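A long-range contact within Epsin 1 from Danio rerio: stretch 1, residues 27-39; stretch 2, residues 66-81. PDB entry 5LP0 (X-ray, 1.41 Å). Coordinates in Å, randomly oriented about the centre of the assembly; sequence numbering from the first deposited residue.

Stretch 1, residues 27-39: LMSEIADLTYNVV
Stretch 2 66-81: MTLMEYLIKTGSERVA

Two helices, residues 27-34 and 66-75, pack with their axes 9.5 Å apart at closest approach and their N-to-C directions 52° apart (signed crossing angle -52°). The backbones are nearest at Ala32 and Gly76, whose CA atoms are 4.3 Å apart; the CA atoms of Met28 and Leu68 are 6.7 Å apart and those of Tyr36 and Ser77 5.4 Å. A type I beta turn runs from Leu34 to Asn37. Between the two stretches 690 Å² is buried, both sides summed; Met28, Ile31, Ala32, Leu68 and Leu72 are buried apolar residues, suited to the packed helix faces.

Stretch 2 enters as regular helix. Thr67 (chi1 m) makes a small contact, its CG2 4.3 Å from Met28 SD. Leu68 (t, p) leaves its backbone sideways, but its end swings in, placing CD1 3.7 Å from Met28 CG and 4.0 Å from Ile31 CD1. One turn later Tyr71 (chi1 t, chi2 92°) points toward stretch 1. Met28 (m, t, m) lies over one ring face, its CB 3.8 Å from the ring centroid of Tyr71, with SD oblique at 4.6 Å from that centroid; Ala32 CB approaches the ring edge, 3.9 Å from Tyr71 CE2. The flat ring thus serves a long flexible side chain and a small one at once, while Tyr71 OH reaches within 3.5 Å of Ser29 CB. Leu72 (m, t) directs CD2 to 3.8 Å from Ile31 CG2 (Ile31 is m, t), 3.6 Å from Ala32 N and 4.0 Å from Ala32 CB.

At Thr75 (phi/psi -121/-19, chi1 -36°) the helix ends, and the side chain turns back on it, OG1 donating to Tyr71 O at 2.6 Å. Gly76 (-97/-168) is the first residue to leave helical geometry. Its CA lies 3.4 Å from Thr35 OG1; an ideal CB here would clash with that oxygen at 2.7 Å.

Ser77 (-55/144) donates a direct hydrogen bond across the contact, from N to Thr35 OG1 at 2.9 Å and 169°. Thr35 (chi1 p) in turn donates OG1 to Ala32 O at 2.7 Å, so one hydroxyl links both backbones. Ser77 CB sits over a face of the Tyr36 ring (chi1 m, chi2 90°), 4.0 Å from its centroid. Ser77 (chi1 t) also caps the next helix, OG accepting from Arg79 N at 3.1 Å.

Arg79 (m, t, p, chi4 -136°) is exposed, NH1 3.6 Å from Val38 CG2. Water 1 bridges Arg79 NH1 (2.9 Å) to Thr35 O (2.8 Å). Val80 (t) closes the interface, its CG2 3.9 Å from Thr35 CG2.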

# COMPACT_ATOMS: atom_id res chain seq x y z
N LEU A 27 -2.47 -12.11 -4.06
CA LEU A 27 -3.32 -11.48 -3.07
C LEU A 27 -3.48 -10.02 -3.45
O LEU A 27 -4.59 -9.47 -3.41
CB LEU A 27 -2.73 -11.62 -1.67
CG LEU A 27 -3.50 -10.97 -0.52
CD1 LEU A 27 -4.96 -11.39 -0.51
CD2 LEU A 27 -2.84 -11.31 0.82
N MET A 28 -2.38 -9.40 -3.85
CA MET A 28 -2.44 -8.00 -4.21
C MET A 28 -3.37 -7.85 -5.41
O MET A 28 -4.13 -6.89 -5.48
CB MET A 28 -1.05 -7.38 -4.47
CG MET A 28 -0.20 -7.10 -3.17
SD MET A 28 1.25 -6.03 -3.41
CE MET A 28 2.22 -7.10 -4.45
N SER A 29 -3.35 -8.80 -6.35
CA SER A 29 -4.24 -8.71 -7.50
C SER A 29 -5.70 -8.79 -7.08
O SER A 29 -6.54 -8.08 -7.61
CB SER A 29 -3.91 -9.80 -8.51
OG SER A 29 -4.75 -9.70 -9.65
N GLU A 30 -6.01 -9.67 -6.14
CA GLU A 30 -7.36 -9.76 -5.61
C GLU A 30 -7.83 -8.42 -5.01
O GLU A 30 -8.95 -7.97 -5.25
CB GLU A 30 -7.46 -10.87 -4.56
CG GLU A 30 -7.26 -12.26 -5.11
CD GLU A 30 -7.05 -13.31 -4.03
OE1 GLU A 30 -7.52 -13.10 -2.89
OE2 GLU A 30 -6.42 -14.35 -4.31
N ILE A 31 -6.96 -7.80 -4.22
CA ILE A 31 -7.27 -6.52 -3.59
C ILE A 31 -7.48 -5.45 -4.69
O ILE A 31 -8.42 -4.66 -4.61
CB ILE A 31 -6.19 -6.11 -2.57
CG1 ILE A 31 -6.09 -7.17 -1.45
CG2 ILE A 31 -6.51 -4.75 -1.96
CD1 ILE A 31 -4.87 -7.03 -0.57
N ALA A 32 -6.65 -5.47 -5.74
CA ALA A 32 -6.79 -4.52 -6.82
C ALA A 32 -8.16 -4.67 -7.49
O ALA A 32 -8.82 -3.68 -7.75
CB ALA A 32 -5.69 -4.70 -7.86
N ASP A 33 -8.61 -5.90 -7.77
CA ASP A 33 -9.94 -6.08 -8.34
C ASP A 33 -11.02 -5.52 -7.41
O ASP A 33 -11.96 -4.88 -7.87
CB ASP A 33 -10.24 -7.56 -8.61
CG ASP A 33 -9.53 -8.09 -9.83
OD1 ASP A 33 -9.22 -7.29 -10.75
OD2 ASP A 33 -9.27 -9.31 -9.87
N LEU A 34 -10.86 -5.75 -6.10
CA LEU A 34 -11.83 -5.26 -5.12
C LEU A 34 -11.89 -3.73 -5.05
O LEU A 34 -12.89 -3.17 -4.63
CB LEU A 34 -11.58 -5.86 -3.73
CG LEU A 34 -11.97 -7.34 -3.60
CD1 LEU A 34 -11.40 -7.92 -2.33
CD2 LEU A 34 -13.49 -7.53 -3.62
N THR A 35 -10.81 -3.04 -5.41
CA THR A 35 -10.88 -1.57 -5.41
C THR A 35 -11.90 -0.97 -6.38
O THR A 35 -12.25 0.21 -6.25
CB THR A 35 -9.52 -0.86 -5.65
OG1 THR A 35 -9.05 -1.13 -6.97
CG2 THR A 35 -8.49 -1.30 -4.58
N TYR A 36 -12.37 -1.76 -7.35
CA TYR A 36 -13.45 -1.32 -8.24
C TYR A 36 -14.82 -1.51 -7.61
O TYR A 36 -15.81 -1.14 -8.21
CB TYR A 36 -13.39 -2.07 -9.57
CG TYR A 36 -12.18 -1.75 -10.39
CD1 TYR A 36 -11.01 -2.49 -10.26
CD2 TYR A 36 -12.20 -0.72 -11.30
CE1 TYR A 36 -9.89 -2.19 -11.03
CE2 TYR A 36 -11.12 -0.41 -12.07
CZ TYR A 36 -9.98 -1.15 -11.94
OH TYR A 36 -8.94 -0.77 -12.74
N ASN A 37 -14.88 -2.13 -6.45
CA ASN A 37 -16.12 -2.34 -5.72
C ASN A 37 -16.19 -1.23 -4.66
O ASN A 37 -15.34 -1.17 -3.77
CB ASN A 37 -16.07 -3.73 -5.08
CG ASN A 37 -17.28 -4.06 -4.23
OD1 ASN A 37 -17.67 -3.31 -3.34
ND2 ASN A 37 -17.84 -5.23 -4.48
N VAL A 38 -17.13 -0.31 -4.80
CA VAL A 38 -17.09 0.92 -4.00
C VAL A 38 -17.11 0.65 -2.47
O VAL A 38 -16.39 1.29 -1.67
CB VAL A 38 -18.21 1.89 -4.45
CG1 VAL A 38 -19.57 1.35 -4.06
CG2 VAL A 38 -17.99 3.25 -3.85
N VAL A 39 -17.89 -0.34 -2.06
CA VAL A 39 -17.94 -0.74 -0.66
C VAL A 39 -16.58 -1.29 -0.17
O VAL A 39 -16.01 -0.87 0.86
CB VAL A 39 -19.09 -1.75 -0.40
CG1 VAL A 39 -19.03 -2.26 1.03
CG2 VAL A 39 -20.44 -1.11 -0.69
N MET A 66 3.00 0.24 1.99
CA MET A 66 3.41 1.13 0.88
C MET A 66 3.57 0.28 -0.38
O MET A 66 3.20 0.72 -1.47
CB MET A 66 4.70 1.89 1.17
CG MET A 66 4.51 3.09 2.07
SD MET A 66 5.97 4.14 2.14
CE MET A 66 6.97 3.07 3.17
N THR A 67 4.09 -0.94 -0.25
CA THR A 67 4.17 -1.84 -1.40
C THR A 67 2.78 -2.12 -1.94
O THR A 67 2.54 -2.05 -3.14
CB THR A 67 4.86 -3.11 -1.01
OG1 THR A 67 6.19 -2.78 -0.59
CG2 THR A 67 4.91 -4.08 -2.19
N LEU A 68 1.83 -2.39 -1.04
CA LEU A 68 0.46 -2.63 -1.47
C LEU A 68 -0.14 -1.37 -2.09
O LEU A 68 -0.75 -1.43 -3.16
CB LEU A 68 -0.37 -3.13 -0.29
CG LEU A 68 -1.86 -3.28 -0.61
CD1 LEU A 68 -2.07 -4.33 -1.69
CD2 LEU A 68 -2.62 -3.65 0.64
N MET A 69 0.02 -0.22 -1.45
CA MET A 69 -0.55 1.00 -1.99
C MET A 69 0.02 1.28 -3.37
O MET A 69 -0.75 1.63 -4.28
CB MET A 69 -0.32 2.19 -1.06
CG MET A 69 -1.19 3.39 -1.46
SD MET A 69 -2.98 3.10 -1.20
CE MET A 69 -3.22 3.91 0.37
N GLU A 70 1.32 1.11 -3.57
CA GLU A 70 1.90 1.30 -4.89
C GLU A 70 1.24 0.39 -5.92
O GLU A 70 0.88 0.81 -7.03
CB GLU A 70 3.39 1.04 -4.84
CG GLU A 70 4.05 1.19 -6.20
CD GLU A 70 5.54 0.96 -6.15
OE1 GLU A 70 6.04 0.38 -5.16
OE2 GLU A 70 6.22 1.36 -7.11
N TYR A 71 1.11 -0.88 -5.57
CA TYR A 71 0.48 -1.84 -6.47
C TYR A 71 -0.96 -1.42 -6.81
O TYR A 71 -1.39 -1.52 -7.96
CB TYR A 71 0.49 -3.23 -5.83
CG TYR A 71 -0.07 -4.31 -6.73
CD1 TYR A 71 0.77 -5.04 -7.54
CD2 TYR A 71 -1.42 -4.60 -6.77
CE1 TYR A 71 0.29 -6.04 -8.34
CE2 TYR A 71 -1.93 -5.58 -7.60
CZ TYR A 71 -1.07 -6.29 -8.39
OH TYR A 71 -1.54 -7.28 -9.21
N LEU A 72 -1.72 -0.95 -5.83
CA LEU A 72 -3.10 -0.54 -6.06
C LEU A 72 -3.20 0.75 -6.87
O LEU A 72 -4.10 0.93 -7.69
CB LEU A 72 -3.80 -0.38 -4.72
CG LEU A 72 -3.93 -1.62 -3.83
CD1 LEU A 72 -4.68 -1.26 -2.54
CD2 LEU A 72 -4.62 -2.78 -4.56
N ILE A 73 -2.28 1.68 -6.64
CA ILE A 73 -2.20 2.90 -7.44
C ILE A 73 -2.02 2.55 -8.92
O ILE A 73 -2.68 3.14 -9.79
CB ILE A 73 -1.02 3.78 -6.97
CG1 ILE A 73 -1.38 4.49 -5.65
CG2 ILE A 73 -0.60 4.78 -8.03
CD1 ILE A 73 -0.14 4.95 -4.85
N LYS A 74 -1.17 1.57 -9.20
CA LYS A 74 -0.81 1.23 -10.58
C LYS A 74 -1.77 0.23 -11.23
O LYS A 74 -1.93 0.22 -12.45
CB LYS A 74 0.60 0.65 -10.62
CG LYS A 74 1.69 1.63 -10.26
CD LYS A 74 3.04 0.95 -10.28
CE LYS A 74 4.12 1.93 -9.90
NZ LYS A 74 5.48 1.32 -9.97
N THR A 75 -2.44 -0.59 -10.42
CA THR A 75 -3.16 -1.76 -10.93
C THR A 75 -4.66 -1.76 -10.62
O THR A 75 -5.44 -2.50 -11.25
CB THR A 75 -2.56 -3.04 -10.32
OG1 THR A 75 -1.13 -2.90 -10.18
CG2 THR A 75 -2.85 -4.21 -11.20
N GLY A 76 -5.07 -0.94 -9.64
CA GLY A 76 -6.44 -0.90 -9.18
C GLY A 76 -7.22 0.23 -9.83
O GLY A 76 -6.79 0.84 -10.81
N SER A 77 -8.40 0.50 -9.27
CA SER A 77 -9.22 1.64 -9.69
C SER A 77 -8.43 2.95 -9.62
O SER A 77 -7.60 3.14 -8.73
CB SER A 77 -10.44 1.74 -8.78
OG SER A 77 -11.13 2.96 -9.00
N GLU A 78 -8.68 3.85 -10.56
CA GLU A 78 -8.03 5.14 -10.55
C GLU A 78 -8.42 5.97 -9.33
O GLU A 78 -7.75 6.94 -9.00
CB GLU A 78 -8.27 5.88 -11.88
CG GLU A 78 -7.58 5.19 -13.06
CD GLU A 78 -7.59 5.98 -14.36
OE1 GLU A 78 -8.44 6.88 -14.54
OE2 GLU A 78 -6.74 5.68 -15.21
N ARG A 79 -9.48 5.55 -8.63
CA ARG A 79 -9.88 6.18 -7.37
C ARG A 79 -8.81 6.00 -6.30
O ARG A 79 -8.74 6.79 -5.37
CB ARG A 79 -11.19 5.60 -6.85
CG ARG A 79 -12.42 5.89 -7.72
CD ARG A 79 -13.75 5.48 -7.03
NE ARG A 79 -13.99 6.28 -5.83
CZ ARG A 79 -14.40 5.80 -4.66
NH1 ARG A 79 -14.66 4.51 -4.50
NH2 ARG A 79 -14.57 6.62 -3.63
N VAL A 80 -8.00 4.96 -6.42
CA VAL A 80 -6.92 4.74 -5.46
C VAL A 80 -5.91 5.89 -5.52
O VAL A 80 -5.62 6.54 -4.50
CB VAL A 80 -6.19 3.39 -5.69
CG1 VAL A 80 -5.01 3.25 -4.69
CG2 VAL A 80 -7.15 2.21 -5.54
N ALA A 81 -5.36 6.14 -6.71
CA ALA A 81 -4.36 7.20 -6.87
C ALA A 81 -4.96 8.56 -6.48
O ALA A 81 -4.31 9.41 -5.90
CB ALA A 81 -3.81 7.22 -8.31
O HOH W 1 -14.29 2.14 -6.07
O HOH W 2 -16.06 3.99 -1.56